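Local structure of epimerase domain-containing protein (Bacillus cereus HuA2-4, 6ZLK) at residues Thr100-Val105 with Ser147-Thr152; Gln18-Asn23 with Ala227-Lys232; Leu203-Asp208 with Ala248-Ile253; Ser128-Lys133 with Val137-Leu142. The protein probably interconverts UDP-glucuronic acid and UDP-galacturonic acid by inverting the sugar at C4, with the help of a bound NAD. All coordinates share one frame; numbering follows the deposited sequence.

Overall arrangement
Contacts 1, 2 and 4 belong to the NAD-binding Rossmann part of the chain, whereas contact 3 lies where the uridine end of the substrate is held. Contact 1 (100-105 with 147-152) and contact 4 (128-133 with 137-142) touch, with Tyr-149 CE2 3.6 Å from Ser-128 OG, and through these two residues they line the pocket at the sugar; both also reach the second subunit. The substrate bridges from there to contact 3 (203-208 with 248-253), whose nearest atoms are about 11 Å from those of contact 4. Contact 2 (18-23 with 227-232) is remote: its centre is about 34 Å from that of contact 3, and the Leu-20 side chain is about 13 Å from NAD.

Contact 1: residues Thr100-Val105 with Ser147-Thr152; sequences TNNIMV and SPYGVT. With NAD (nicotinamide-adenine-dinucleotide), chain E.
Thr-152 OG1 is held from two sides: it accepts from Asn-102 ND2 (3.0 Å, 164° at the hydrogen) and donates to Tyr-149 O at 2.8 Å. With chi1 at 66°, the hydroxyl sits between backbone N and carbonyl carbon, where it can reach back one turn to that carbonyl and still face the amide. OG1 lies close to the Asn-102 amide plane, and the other end of that amide, OD1, accepts from Ile-84 N, which fixes the group's rotation. Ile-103 crosses Thr-152 at about a right angle, its CG1 3.7 Å from Thr-152 O. Tyr-149 OH receives a hydrogen bond from NAD O2D at 2.7 Å, in the ring plane, and also bonds O4' of the bound UDP-sugar. Asn-101 OD1 takes the adenine amino group N6A at 3.0 Å. Tyr-149 and Lys-153 form the Tyr-x-x-x-Lys signature of short-chain dehydrogenases/reductases, and Lys-153 also bonds NAD. Segments 100-105 and 148-152, on helices 96-113 and 148-167, run nearly parallel, 17° apart with axes 9.9 Å from each other; Ile-103 meets its counterpart in the second subunit, and Val-151 packs on Val-162 of that subunit.

Contact 2: residues Gln18-Asn23 with Ala227-Lys232; sequences QALLKN and AALETK
Leu-20 is the first residue of 18-23 to meet the other segment: its CD2 comes to 4.4 Å from Leu-229 CD2, a loose methyl-to-methyl touch between helices 11-21 and 218-230. The CA-CB bond of Leu-20 does not itself aim at the partner, but the end of the side chain comes nearer, through CD2, while Leu-229 points directly across. Leu-20 also rests on Ile-3 and Val-5 of strand 2-6 and on Val-226, and Leu-229 on Ile-3 and Val-77, so the two leucines share the floor given by strands 2-6 and 77-80, which pair in parallel in the central sheet. This is helix-on-sheet packing of the Rossmann fold: helix 11-21 is the one that follows the first strand and the glycine-rich dinucleotide loop, where Phe-11 N bonds NAD, and the contact lies at its far end from the cofactor. At Asn-23 the contact turns polar. CG stands anti to the backbone N (chi1 -173°), which sends the amide toward Glu-230. ND2 and Glu-230 OE2 remain 4.1 Å apart, with amide and carboxylate planes turned 68° from each other, and a water joins them instead. It accepts from Asn-23 ND2 at 3.1 Å and donates to Glu-230 OE2. The same OE2 is bonded by Tyr-26 OH, while Asn-23 OD1 accepts from Ala-25 N. On the facing helix, Lys-120 NZ binds the carbonyl oxygens of both Ala-228 and Leu-229 near its C-terminal end.

Contact 3: residues Leu203-Asp208 with Ala248-Ile253; sequences LTIFGD and ASILDI. With UGA (uridine-5'-diphosphate-glucuronic acid), chain F.
Ile-250 and Leu-251, which meet Ile-205 across the contact, stand at the start of helix 250-261, just after Ser-249. That serine is the N-cap: its OG accepts from Asp-252 N at 3.0 Å, and its own N donates almost straight (178°) to Asp-252 OD2, which it meets from above the carboxylate plane. The pair is a capping box. Ile-250 points its side chain at strand 203-206, where its CG2 lies 4.4 Å from Ile-205 CG2. Its CG1 sits beside the backbone N (chi1 -70°), and from there CD1 swings to the ribose, 3.3 Å from UGA O4D. Strand 203-206 pairs in parallel with strand 267-270 in a small separate sheet of the substrate-binding part of this extended short-chain dehydrogenase/reductase, and its Thr-204 and Phe-206 hold the uracil through backbone and side-chain atoms. Phe-206 N donates to UGA O2 (2.9 Å, 172°), and the Phe-206 ring lies with one face against the base, UGA N3 sitting above it and offset toward the rim. Thr-204 OG1, which also bonds Arg-192, lies close to UGA O4. Leu-251, next along the helix, reaches Ile-205 CD1 with its CD2 at 4.3 Å, while its CD1 rests 3.6 Å from Asp-208 O. Beyond it, Ile-253 turns to Leu-299 and Leu-303 of helix 299-313.

Contact 4: residues Ser128-Lys133 with Val137-Leu142; sequences SVYGEK and VSEDLL. With UGB ((2S,3R,4S,5R,6R)-6-[[[(2R,3S,4R,5R)-5-(2,4-dioxopyrimidin-1-yl)-3,4-dihydroxy-oxolan-2-yl]methoxy-hydroxy-phosphoryl]oxy-hydroxy-phosphoryl]oxy-3,4,5-trihydroxy-oxane-2-carboxylic acid), chain G.
A 3-10 turn at Ser-128 and Val-129 leads into a loop that folds back on 137-142, with Lys-133 CA 7.1 Å from Val-137 CA, and a type I turn from Ser-138 to Leu-141 bends the second segment around the Tyr-130 ring. Val-137 CG2 stands over the centre of that ring, 3.5 Å from its centroid and 8° off the normal, a CH-pi contact. The opposite face takes Val-129 CG2, set toward the rim, so the ring is held between two valines, and Leu-141 CB approaches the edge at CE1. Tyr-130 OH bonds Asn-241 OD1 and Arg-175 NH1, which anchors the buried phenol. The other methyl, Val-137 CG1, presses on Lys-133 CB at a tight 3.5 Å. The lysine chain bends at chi2 (-80°) and then runs out straight past Leu-141, so that NZ donates to Leu-142 O at 2.7 Å, nearly in line with the carbonyl bond (167°). Within the turn, Ser-138 OG donates to Asp-140 OD1 at 2.6 Å, and Glu-139 OE2 is bonded by Asn-241 N. Ser-128 OG touches the UGB sugar; its hydrogen bond to O4' is weak and not settled. The loop joins Rossmann strand 120-126 to helix 148-167; its Ser-128 lines the epimerase's sugar pocket beside Thr-126 and Ser-127, both bonded to the UDP-sugar, while Tyr-130 and the turn pack farther from the ligand.

Contact 1: residues Thr100-Val105 with Ser147-Thr152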
# COMPACT_ATOMS: atom_id res chain seq x y z
N THR A 100 4.06 -0.91 10.18
CA THR A 100 5.40 -1.37 10.52
C THR A 100 5.53 -2.88 10.26
O THR A 100 6.44 -3.31 9.61
CB THR A 100 5.64 -1.05 11.99
OG1 THR A 100 5.65 0.40 12.06
CG2 THR A 100 6.94 -1.67 12.46
N ASN A 101 4.57 -3.64 10.72
CA ASN A 101 4.73 -5.11 10.65
C ASN A 101 4.25 -5.69 9.33
O ASN A 101 4.68 -6.81 9.01
CB ASN A 101 4.05 -5.77 11.83
CG ASN A 101 4.73 -5.35 13.10
OD1 ASN A 101 5.92 -5.64 13.24
ND2 ASN A 101 4.05 -4.58 13.94
N ASN A 102 3.39 -5.01 8.56
CA ASN A 102 2.87 -5.59 7.31
C ASN A 102 3.63 -5.00 6.12
O ASN A 102 3.66 -5.71 5.07
CB ASN A 102 1.37 -5.40 7.14
CG ASN A 102 0.56 -6.10 8.22
OD1 ASN A 102 1.15 -6.81 9.05
ND2 ASN A 102 -0.73 -5.84 8.28
N ILE A 103 4.17 -3.78 6.22
CA ILE A 103 4.88 -3.14 5.08
C ILE A 103 6.39 -3.13 5.33
O ILE A 103 7.12 -3.70 4.52
CB ILE A 103 4.32 -1.74 4.80
CG1 ILE A 103 2.81 -1.76 4.64
CG2 ILE A 103 4.98 -1.16 3.56
CD1 ILE A 103 2.17 -0.44 4.31
N MET A 104 6.83 -2.54 6.43
CA MET A 104 8.29 -2.41 6.67
C MET A 104 8.92 -3.80 6.81
O MET A 104 9.99 -4.04 6.24
CB MET A 104 8.63 -1.56 7.91
CG MET A 104 8.41 -0.11 7.73
SD MET A 104 9.51 0.59 6.48
CE MET A 104 11.10 -0.15 6.76
N VAL A 105 8.29 -4.73 7.50
CA VAL A 105 8.84 -6.10 7.65
C VAL A 105 9.00 -6.76 6.28
O VAL A 105 9.99 -7.40 6.01
CB VAL A 105 7.93 -6.91 8.60
CG1 VAL A 105 8.12 -8.40 8.42
CG2 VAL A 105 8.25 -6.53 10.03
N SER A 147 -10.62 -1.91 4.20
CA SER A 147 -10.04 -1.68 5.54
C SER A 147 -8.59 -1.23 5.44
O SER A 147 -7.86 -1.64 4.53
CB SER A 147 -10.10 -2.93 6.42
OG SER A 147 -9.34 -3.98 5.83
N PRO A 148 -8.11 -0.46 6.44
CA PRO A 148 -6.70 -0.13 6.55
C PRO A 148 -5.80 -1.37 6.62
O PRO A 148 -4.78 -1.41 6.02
CB PRO A 148 -6.61 0.73 7.82
CG PRO A 148 -8.02 1.29 7.98
CD PRO A 148 -8.91 0.18 7.50
N TYR A 149 -6.25 -2.42 7.30
CA TYR A 149 -5.56 -3.74 7.28
C TYR A 149 -5.32 -4.20 5.84
O TYR A 149 -4.20 -4.56 5.47
CB TYR A 149 -6.42 -4.77 8.02
CG TYR A 149 -6.01 -6.19 7.79
CD1 TYR A 149 -4.74 -6.67 8.09
CD2 TYR A 149 -6.90 -7.09 7.22
CE1 TYR A 149 -4.38 -7.99 7.92
CE2 TYR A 149 -6.52 -8.40 6.97
CZ TYR A 149 -5.27 -8.86 7.33
OH TYR A 149 -4.89 -10.15 7.15
N GLY A 150 -6.38 -4.21 5.04
CA GLY A 150 -6.34 -4.70 3.67
C GLY A 150 -5.38 -3.85 2.87
O GLY A 150 -4.67 -4.39 2.03
N VAL A 151 -5.40 -2.55 3.14
CA VAL A 151 -4.45 -1.67 2.43
C VAL A 151 -3.01 -2.14 2.71
O VAL A 151 -2.17 -2.21 1.80
CB VAL A 151 -4.64 -0.20 2.81
CG1 VAL A 151 -3.56 0.60 2.13
CG2 VAL A 151 -6.03 0.28 2.43
N THR A 152 -2.65 -2.34 3.97
CA THR A 152 -1.27 -2.68 4.31
C THR A 152 -0.87 -4.04 3.72
O THR A 152 0.30 -4.20 3.32
CB THR A 152 -1.02 -2.67 5.81
OG1 THR A 152 -1.75 -3.71 6.48
CG2 THR A 152 -1.31 -1.32 6.41
PA NAD E . -1.36 -14.60 13.90
O1A NAD E . -1.48 -13.26 14.50
O2A NAD E . -1.86 -15.80 14.64
O5B NAD E . 0.09 -14.92 13.38
C5B NAD E . 1.01 -13.93 12.88
C4B NAD E . 2.28 -13.97 13.71
O4B NAD E . 3.18 -12.96 13.19
C3B NAD E . 2.08 -13.66 15.19
O3B NAD E . 2.28 -14.79 16.03
C2B NAD E . 3.01 -12.47 15.43
O2B NAD E . 3.69 -12.47 16.67
C1B NAD E . 4.01 -12.59 14.27
N9A NAD E . 4.63 -11.33 13.89
C8A NAD E . 4.02 -10.16 13.54
N7A NAD E . 4.85 -9.20 13.24
C5A NAD E . 6.10 -9.77 13.50
C6A NAD E . 7.41 -9.27 13.43
N6A NAD E . 7.72 -7.98 13.14
N1A NAD E . 8.43 -10.12 13.69
C2A NAD E . 8.13 -11.40 14.02
N3A NAD E . 6.93 -11.97 14.18
C4A NAD E . 5.96 -11.11 13.88
O3 NAD E . -2.19 -14.47 12.53
PN NAD E . -2.70 -15.64 11.51
O1N NAD E . -4.15 -15.69 11.62
O2N NAD E . -1.87 -16.81 11.72
O5D NAD E . -2.29 -15.00 10.13
C5D NAD E . -1.12 -15.41 9.53
C4D NAD E . -1.03 -14.72 8.20
O4D NAD E . -2.14 -15.10 7.37
C3D NAD E . -1.04 -13.18 8.26
O3D NAD E . -0.13 -12.65 7.28
C2D NAD E . -2.46 -12.81 7.83
O2D NAD E . -2.53 -11.47 7.33
C1D NAD E . -2.73 -13.95 6.86
N1N NAD E . -4.13 -14.29 6.73
C2N NAD E . -4.81 -14.89 7.75
C3N NAD E . -6.12 -15.19 7.60
C7N NAD E . -6.91 -15.77 8.72
O7N NAD E . -8.08 -16.02 8.47
N7N NAD E . -6.31 -16.04 9.89
C4N NAD E . -6.74 -15.00 6.35
C5N NAD E . -6.08 -14.26 5.37
C6N NAD E . -4.77 -13.97 5.56

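Contact 2: residues Gln18-Asn23 with Ala227-Lys232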
# COMPACT_ATOMS: atom_id res chain seq x y z
N GLN A 18 4.26 -27.49 11.73
CA GLN A 18 3.93 -28.88 12.10
C GLN A 18 3.83 -29.71 10.82
O GLN A 18 4.40 -30.82 10.74
CB GLN A 18 2.63 -28.87 12.89
CG GLN A 18 2.30 -30.18 13.56
CD GLN A 18 1.53 -29.88 14.83
OE1 GLN A 18 0.75 -28.93 14.88
NE2 GLN A 18 1.78 -30.66 15.86
N ALA A 19 3.15 -29.19 9.80
CA ALA A 19 2.97 -29.93 8.53
C ALA A 19 4.32 -30.10 7.82
O ALA A 19 4.61 -31.23 7.32
CB ALA A 19 1.98 -29.23 7.64
N LEU A 20 5.11 -29.05 7.69
CA LEU A 20 6.42 -29.17 7.02
C LEU A 20 7.30 -30.22 7.71
O LEU A 20 7.99 -30.98 7.00
CB LEU A 20 7.12 -27.82 6.94
CG LEU A 20 6.39 -26.79 6.12
CD1 LEU A 20 6.96 -25.40 6.36
CD2 LEU A 20 6.37 -27.12 4.65
N LEU A 21 7.30 -30.23 9.02
CA LEU A 21 8.23 -31.10 9.78
C LEU A 21 7.82 -32.56 9.64
O LEU A 21 8.72 -33.38 9.85
CB LEU A 21 8.30 -30.71 11.24
CG LEU A 21 9.00 -29.40 11.53
CD1 LEU A 21 8.72 -28.92 12.94
CD2 LEU A 21 10.48 -29.52 11.27
N LYS A 22 6.63 -32.87 9.16
CA LYS A 22 6.24 -34.29 8.85
C LYS A 22 7.12 -34.86 7.74
O LYS A 22 7.20 -36.09 7.64
CB LYS A 22 4.75 -34.38 8.54
CG LYS A 22 3.96 -34.19 9.80
CD LYS A 22 2.49 -34.37 9.65
CE LYS A 22 1.81 -34.05 10.97
NZ LYS A 22 0.34 -33.92 10.78
N ASN A 23 7.66 -34.04 6.86
CA ASN A 23 8.58 -34.48 5.80
C ASN A 23 10.00 -34.46 6.40
O ASN A 23 10.50 -33.38 6.74
CB ASN A 23 8.41 -33.62 4.58
CG ASN A 23 9.20 -34.11 3.39
OD1 ASN A 23 10.31 -34.61 3.51
ND2 ASN A 23 8.62 -33.94 2.21
N ALA A 227 1.52 -27.10 -1.04
CA ALA A 227 1.51 -27.35 -2.49
C ALA A 227 2.25 -26.23 -3.22
O ALA A 227 2.86 -26.52 -4.27
CB ALA A 227 0.13 -27.51 -3.04
N ALA A 228 2.22 -25.00 -2.73
CA ALA A 228 2.99 -23.89 -3.34
C ALA A 228 4.49 -24.21 -3.35
O ALA A 228 5.21 -23.75 -4.27
CB ALA A 228 2.71 -22.57 -2.65
N LEU A 229 5.01 -24.88 -2.33
CA LEU A 229 6.40 -25.31 -2.29
C LEU A 229 6.58 -26.50 -3.22
O LEU A 229 7.58 -26.49 -4.00
CB LEU A 229 6.75 -25.68 -0.86
CG LEU A 229 8.15 -26.22 -0.63
CD1 LEU A 229 9.17 -25.31 -1.28
CD2 LEU A 229 8.42 -26.37 0.85
N GLU A 230 5.67 -27.48 -3.16
CA GLU A 230 5.92 -28.82 -3.77
C GLU A 230 5.43 -28.96 -5.21
O GLU A 230 5.82 -29.97 -5.86
CB GLU A 230 5.27 -29.90 -2.93
CG GLU A 230 5.90 -29.94 -1.57
CD GLU A 230 5.40 -31.02 -0.63
OE1 GLU A 230 4.34 -31.60 -0.87
OE2 GLU A 230 6.09 -31.24 0.41
N THR A 231 4.69 -28.01 -5.74
CA THR A 231 4.14 -28.17 -7.11
C THR A 231 5.31 -28.28 -8.09
O THR A 231 6.36 -27.60 -7.91
CB THR A 231 3.23 -27.00 -7.49
OG1 THR A 231 2.75 -27.27 -8.82
CG2 THR A 231 3.92 -25.66 -7.51
N LYS A 232 5.07 -29.01 -9.17
CA LYS A 232 6.03 -29.09 -10.31
C LYS A 232 5.84 -27.92 -11.28
O LYS A 232 6.76 -27.70 -12.11
CB LYS A 232 5.85 -30.45 -10.99
CG LYS A 232 6.32 -31.63 -10.14
CD LYS A 232 7.64 -31.32 -9.43
CE LYS A 232 8.29 -32.52 -8.77
NZ LYS A 232 9.43 -32.09 -7.93
O HOH W 1 5.78 -32.77 2.41

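Contact 3: residues Leu203-Asp208 with Ala248-Ile253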
# COMPACT_ATOMS: atom_id res chain seq x y z
N LEU A 203 -24.40 -14.40 21.76
CA LEU A 203 -23.47 -14.44 20.61
C LEU A 203 -23.40 -13.03 20.03
O LEU A 203 -24.45 -12.45 19.67
CB LEU A 203 -23.94 -15.47 19.60
CG LEU A 203 -23.35 -16.86 19.76
CD1 LEU A 203 -23.62 -17.44 21.12
CD2 LEU A 203 -23.84 -17.81 18.67
N THR A 204 -22.19 -12.50 19.88
CA THR A 204 -21.98 -11.14 19.35
C THR A 204 -22.00 -11.24 17.83
O THR A 204 -21.03 -11.76 17.29
CB THR A 204 -20.70 -10.49 19.87
OG1 THR A 204 -19.58 -11.31 19.56
CG2 THR A 204 -20.73 -10.19 21.36
N ILE A 205 -23.01 -10.66 17.18
CA ILE A 205 -23.12 -10.72 15.71
C ILE A 205 -22.95 -9.29 15.22
O ILE A 205 -23.73 -8.45 15.65
CB ILE A 205 -24.46 -11.32 15.30
CG1 ILE A 205 -24.58 -12.75 15.84
CG2 ILE A 205 -24.63 -11.24 13.78
CD1 ILE A 205 -25.97 -13.37 15.66
N PHE A 206 -22.01 -9.03 14.32
CA PHE A 206 -21.81 -7.68 13.76
C PHE A 206 -22.73 -7.55 12.56
O PHE A 206 -22.74 -8.41 11.66
CB PHE A 206 -20.31 -7.41 13.52
CG PHE A 206 -19.44 -7.65 14.72
CD1 PHE A 206 -19.94 -7.47 16.01
CD2 PHE A 206 -18.13 -8.07 14.59
CE1 PHE A 206 -19.14 -7.69 17.13
CE2 PHE A 206 -17.34 -8.26 15.70
CZ PHE A 206 -17.83 -8.08 16.97
N GLY A 207 -23.61 -6.56 12.62
CA GLY A 207 -24.64 -6.40 11.59
C GLY A 207 -25.66 -7.50 11.72
O GLY A 207 -25.89 -7.96 12.86
N ASP A 208 -26.25 -7.95 10.63
CA ASP A 208 -27.44 -8.84 10.74
C ASP A 208 -27.02 -10.32 10.62
O ASP A 208 -27.86 -11.18 10.79
CB ASP A 208 -28.50 -8.50 9.71
CG ASP A 208 -28.05 -8.62 8.28
OD1 ASP A 208 -27.01 -9.23 8.02
OD2 ASP A 208 -28.75 -8.03 7.41
N ALA A 248 -20.56 -19.67 3.62
CA ALA A 248 -21.72 -19.66 4.53
C ALA A 248 -21.88 -18.27 5.14
O ALA A 248 -20.89 -17.52 5.23
CB ALA A 248 -21.57 -20.69 5.63
N SER A 249 -23.08 -17.98 5.64
CA SER A 249 -23.30 -16.76 6.45
C SER A 249 -22.92 -17.03 7.91
O SER A 249 -22.89 -18.18 8.34
CB SER A 249 -24.70 -16.26 6.31
OG SER A 249 -25.61 -17.16 6.96
N ILE A 250 -22.86 -15.96 8.71
CA ILE A 250 -22.65 -16.11 10.15
C ILE A 250 -23.89 -16.75 10.76
O ILE A 250 -23.74 -17.62 11.67
CB ILE A 250 -22.28 -14.76 10.77
CG1 ILE A 250 -20.88 -14.38 10.31
CG2 ILE A 250 -22.46 -14.78 12.26
CD1 ILE A 250 -19.79 -15.24 10.92
N LEU A 251 -25.08 -16.44 10.27
CA LEU A 251 -26.29 -17.10 10.80
C LEU A 251 -26.26 -18.59 10.48
O LEU A 251 -26.71 -19.40 11.34
CB LEU A 251 -27.52 -16.44 10.21
CG LEU A 251 -27.79 -15.02 10.69
CD1 LEU A 251 -28.97 -14.45 9.93
CD2 LEU A 251 -28.00 -14.94 12.18
N ASP A 252 -25.79 -18.97 9.30
CA ASP A 252 -25.72 -20.39 8.89
C ASP A 252 -24.78 -21.11 9.86
O ASP A 252 -25.12 -22.22 10.29
CB ASP A 252 -25.15 -20.56 7.47
CG ASP A 252 -25.98 -20.09 6.31
OD1 ASP A 252 -27.22 -20.02 6.51
OD2 ASP A 252 -25.35 -19.76 5.20
N ILE A 253 -23.63 -20.51 10.16
CA ILE A 253 -22.59 -21.09 11.04
C ILE A 253 -23.21 -21.30 12.42
O ILE A 253 -23.00 -22.38 13.03
CB ILE A 253 -21.35 -20.17 11.07
CG1 ILE A 253 -20.64 -20.12 9.71
CG2 ILE A 253 -20.40 -20.59 12.18
CD1 ILE A 253 -20.07 -21.39 9.24
C1' UGA F . -10.22 -13.08 8.67
C2' UGA F . -8.93 -12.83 9.44
O2' UGA F . -9.29 -12.22 10.68
C3' UGA F . -7.98 -11.92 8.70
O3' UGA F . -6.73 -11.96 9.40
C4' UGA F . -7.79 -12.35 7.26
O4' UGA F . -7.02 -11.35 6.58
C5' UGA F . -9.16 -12.52 6.58
O5' UGA F . -9.95 -13.44 7.33
C6' UGA F . -9.15 -13.01 5.12
O'P UGA F . -8.29 -12.62 4.35
O'Q UGA F . -10.03 -13.72 4.73
PB UGA F . -12.61 -12.02 8.66
O1B UGA F . -13.11 -12.55 7.38
O2B UGA F . -13.06 -10.69 9.17
O3B UGA F . -11.02 -11.93 8.79
O3A UGA F . -12.89 -13.15 9.74
PA UGA F . -13.67 -13.29 11.13
O1A UGA F . -13.01 -12.43 12.11
O2A UGA F . -13.83 -14.73 11.37
O5D UGA F . -15.10 -12.63 10.77
C5D UGA F . -16.00 -13.19 9.83
C4D UGA F . -17.31 -12.48 9.96
O4D UGA F . -17.83 -12.62 11.31
C3D UGA F . -17.27 -10.97 9.69
O3D UGA F . -18.32 -10.75 8.75
C2D UGA F . -17.53 -10.32 11.05
O2D UGA F . -18.45 -9.24 10.92
C1D UGA F . -18.30 -11.39 11.81
N1 UGA F . -18.10 -11.38 13.26
C6 UGA F . -16.85 -11.44 13.82
C2 UGA F . -19.25 -11.44 14.04
O2 UGA F . -20.38 -11.37 13.58
N3 UGA F . -19.02 -11.59 15.37
C4 UGA F . -17.80 -11.66 16.00
O4 UGA F . -17.78 -11.75 17.22
C5 UGA F . -16.65 -11.56 15.13

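Contact 4: residues Ser128-Lys133 with Val137-Leu142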
# COMPACT_ATOMS: atom_id res chain seq x y z
N SER A 128 -8.83 -9.79 2.10
CA SER A 128 -9.13 -8.38 2.47
C SER A 128 -8.60 -7.40 1.45
O SER A 128 -9.02 -6.25 1.50
CB SER A 128 -8.63 -8.07 3.83
OG SER A 128 -9.38 -8.81 4.77
N VAL A 129 -7.72 -7.81 0.54
CA VAL A 129 -7.22 -6.85 -0.48
C VAL A 129 -8.32 -6.55 -1.48
O VAL A 129 -8.25 -5.48 -2.11
CB VAL A 129 -5.95 -7.32 -1.20
CG1 VAL A 129 -4.79 -7.61 -0.23
CG2 VAL A 129 -6.21 -8.46 -2.15
N TYR A 130 -9.29 -7.45 -1.66
CA TYR A 130 -10.29 -7.29 -2.74
C TYR A 130 -11.27 -6.16 -2.39
O TYR A 130 -11.63 -5.40 -3.32
CB TYR A 130 -11.05 -8.56 -3.02
CG TYR A 130 -10.23 -9.60 -3.72
CD1 TYR A 130 -9.97 -9.52 -5.07
CD2 TYR A 130 -9.73 -10.70 -3.04
CE1 TYR A 130 -9.23 -10.49 -5.72
CE2 TYR A 130 -8.99 -11.68 -3.67
CZ TYR A 130 -8.74 -11.58 -5.03
OH TYR A 130 -7.97 -12.56 -5.58
N GLY A 131 -11.72 -6.10 -1.14
CA GLY A 131 -12.85 -5.21 -0.79
C GLY A 131 -14.18 -5.83 -1.16
O GLY A 131 -14.33 -7.05 -0.97
N GLU A 132 -15.16 -5.02 -1.56
CA GLU A 132 -16.52 -5.51 -1.88
C GLU A 132 -16.59 -5.83 -3.36
O GLU A 132 -16.51 -4.90 -4.15
CB GLU A 132 -17.64 -4.52 -1.53
CG GLU A 132 -19.00 -5.20 -1.48
CD GLU A 132 -19.23 -6.12 -0.28
OE1 GLU A 132 -19.35 -5.56 0.83
OE2 GLU A 132 -19.25 -7.41 -0.45
N LYS A 133 -16.82 -7.09 -3.70
CA LYS A 133 -17.02 -7.53 -5.10
C LYS A 133 -18.25 -8.44 -5.15
O LYS A 133 -18.57 -9.10 -4.14
CB LYS A 133 -15.77 -8.24 -5.61
CG LYS A 133 -14.45 -7.47 -5.43
CD LYS A 133 -14.24 -6.41 -6.48
CE LYS A 133 -12.85 -5.80 -6.45
NZ LYS A 133 -12.77 -4.58 -7.30
N VAL A 137 -14.24 -14.01 -6.78
CA VAL A 137 -13.20 -13.11 -7.26
C VAL A 137 -12.00 -13.90 -7.80
O VAL A 137 -11.47 -14.80 -7.15
CB VAL A 137 -12.79 -12.12 -6.16
CG1 VAL A 137 -13.98 -11.23 -5.84
CG2 VAL A 137 -12.21 -12.79 -4.93
N SER A 138 -11.54 -13.49 -8.98
CA SER A 138 -10.31 -14.06 -9.52
C SER A 138 -9.15 -13.08 -9.25
O SER A 138 -9.36 -11.89 -8.96
CB SER A 138 -10.55 -14.44 -10.96
OG SER A 138 -10.68 -13.27 -11.69
N GLU A 139 -7.93 -13.58 -9.40
CA GLU A 139 -6.70 -12.88 -8.96
C GLU A 139 -6.32 -11.68 -9.85
O GLU A 139 -5.53 -10.89 -9.37
CB GLU A 139 -5.56 -13.88 -8.86
CG GLU A 139 -5.86 -14.97 -7.84
CD GLU A 139 -6.53 -16.23 -8.34
OE1 GLU A 139 -7.17 -16.21 -9.45
OE2 GLU A 139 -6.42 -17.25 -7.68
N ASP A 140 -6.94 -11.52 -11.03
CA ASP A 140 -6.65 -10.40 -11.96
C ASP A 140 -7.53 -9.18 -11.65
O ASP A 140 -7.32 -8.12 -12.27
CB ASP A 140 -6.78 -10.85 -13.41
CG ASP A 140 -8.10 -11.52 -13.80
OD1 ASP A 140 -8.89 -11.87 -12.88
OD2 ASP A 140 -8.35 -11.69 -15.06
N LEU A 141 -8.49 -9.28 -10.73
CA LEU A 141 -9.41 -8.17 -10.41
C LEU A 141 -8.65 -6.99 -9.82
O LEU A 141 -7.76 -7.18 -8.93
CB LEU A 141 -10.47 -8.64 -9.42
CG LEU A 141 -11.70 -9.30 -10.00
CD1 LEU A 141 -12.61 -9.64 -8.84
CD2 LEU A 141 -12.42 -8.40 -11.02
N LEU A 142 -9.09 -5.78 -10.12
CA LEU A 142 -8.53 -4.57 -9.46
C LEU A 142 -8.90 -4.60 -7.98
O LEU A 142 -10.06 -4.55 -7.59
CB LEU A 142 -9.05 -3.30 -10.15
CG LEU A 142 -7.95 -2.26 -10.35
CD1 LEU A 142 -8.29 -1.27 -11.44
CD2 LEU A 142 -7.66 -1.56 -9.03
N1 UGB G . -18.09 -11.40 13.26
C2 UGB G . -19.24 -11.46 14.02
O2 UGB G . -20.37 -11.43 13.54
N3 UGB G . -19.03 -11.57 15.36
C4 UGB G . -17.81 -11.61 16.01
O4 UGB G . -17.78 -11.70 17.24
C5 UGB G . -16.66 -11.53 15.15
C6 UGB G . -16.85 -11.42 13.83
PA UGB G . -13.67 -13.29 11.07
PB UGB G . -12.80 -11.90 8.65
O'P UGB G . -7.92 -11.13 10.33
O'Q UGB G . -6.66 -12.39 9.22
C1' UGB G . -10.75 -11.08 7.27
O1A UGB G . -13.97 -14.74 11.19
O1B UGB G . -12.52 -10.67 9.45
C1D UGB G . -18.24 -11.33 11.80
C2' UGB G . -10.38 -11.55 5.87
O2' UGB G . -11.57 -11.92 5.18
O2A UGB G . -12.94 -12.58 12.15
O2B UGB G . -13.98 -11.96 7.75
C2D UGB G . -17.28 -10.33 11.18
O2D UGB G . -17.86 -9.04 11.31
C3' UGB G . -9.43 -12.72 6.00
O3' UGB G . -9.04 -13.16 4.69
O3A UGB G . -12.85 -13.10 9.70
O3B UGB G . -11.47 -12.19 7.80
C3D UGB G . -17.18 -10.88 9.76
O3D UGB G . -18.25 -10.40 8.96
C4' UGB G . -8.25 -12.33 6.89
O4' UGB G . -7.58 -11.17 6.38
C4D UGB G . -17.29 -12.40 9.95
O4D UGB G . -17.90 -12.58 11.25
C5' UGB G . -8.80 -11.97 8.28
O5' UGB G . -9.61 -10.81 8.08
C5D UGB G . -15.99 -13.16 9.88
O5D UGB G . -15.03 -12.51 10.74
C6' UGB G . -7.71 -11.80 9.35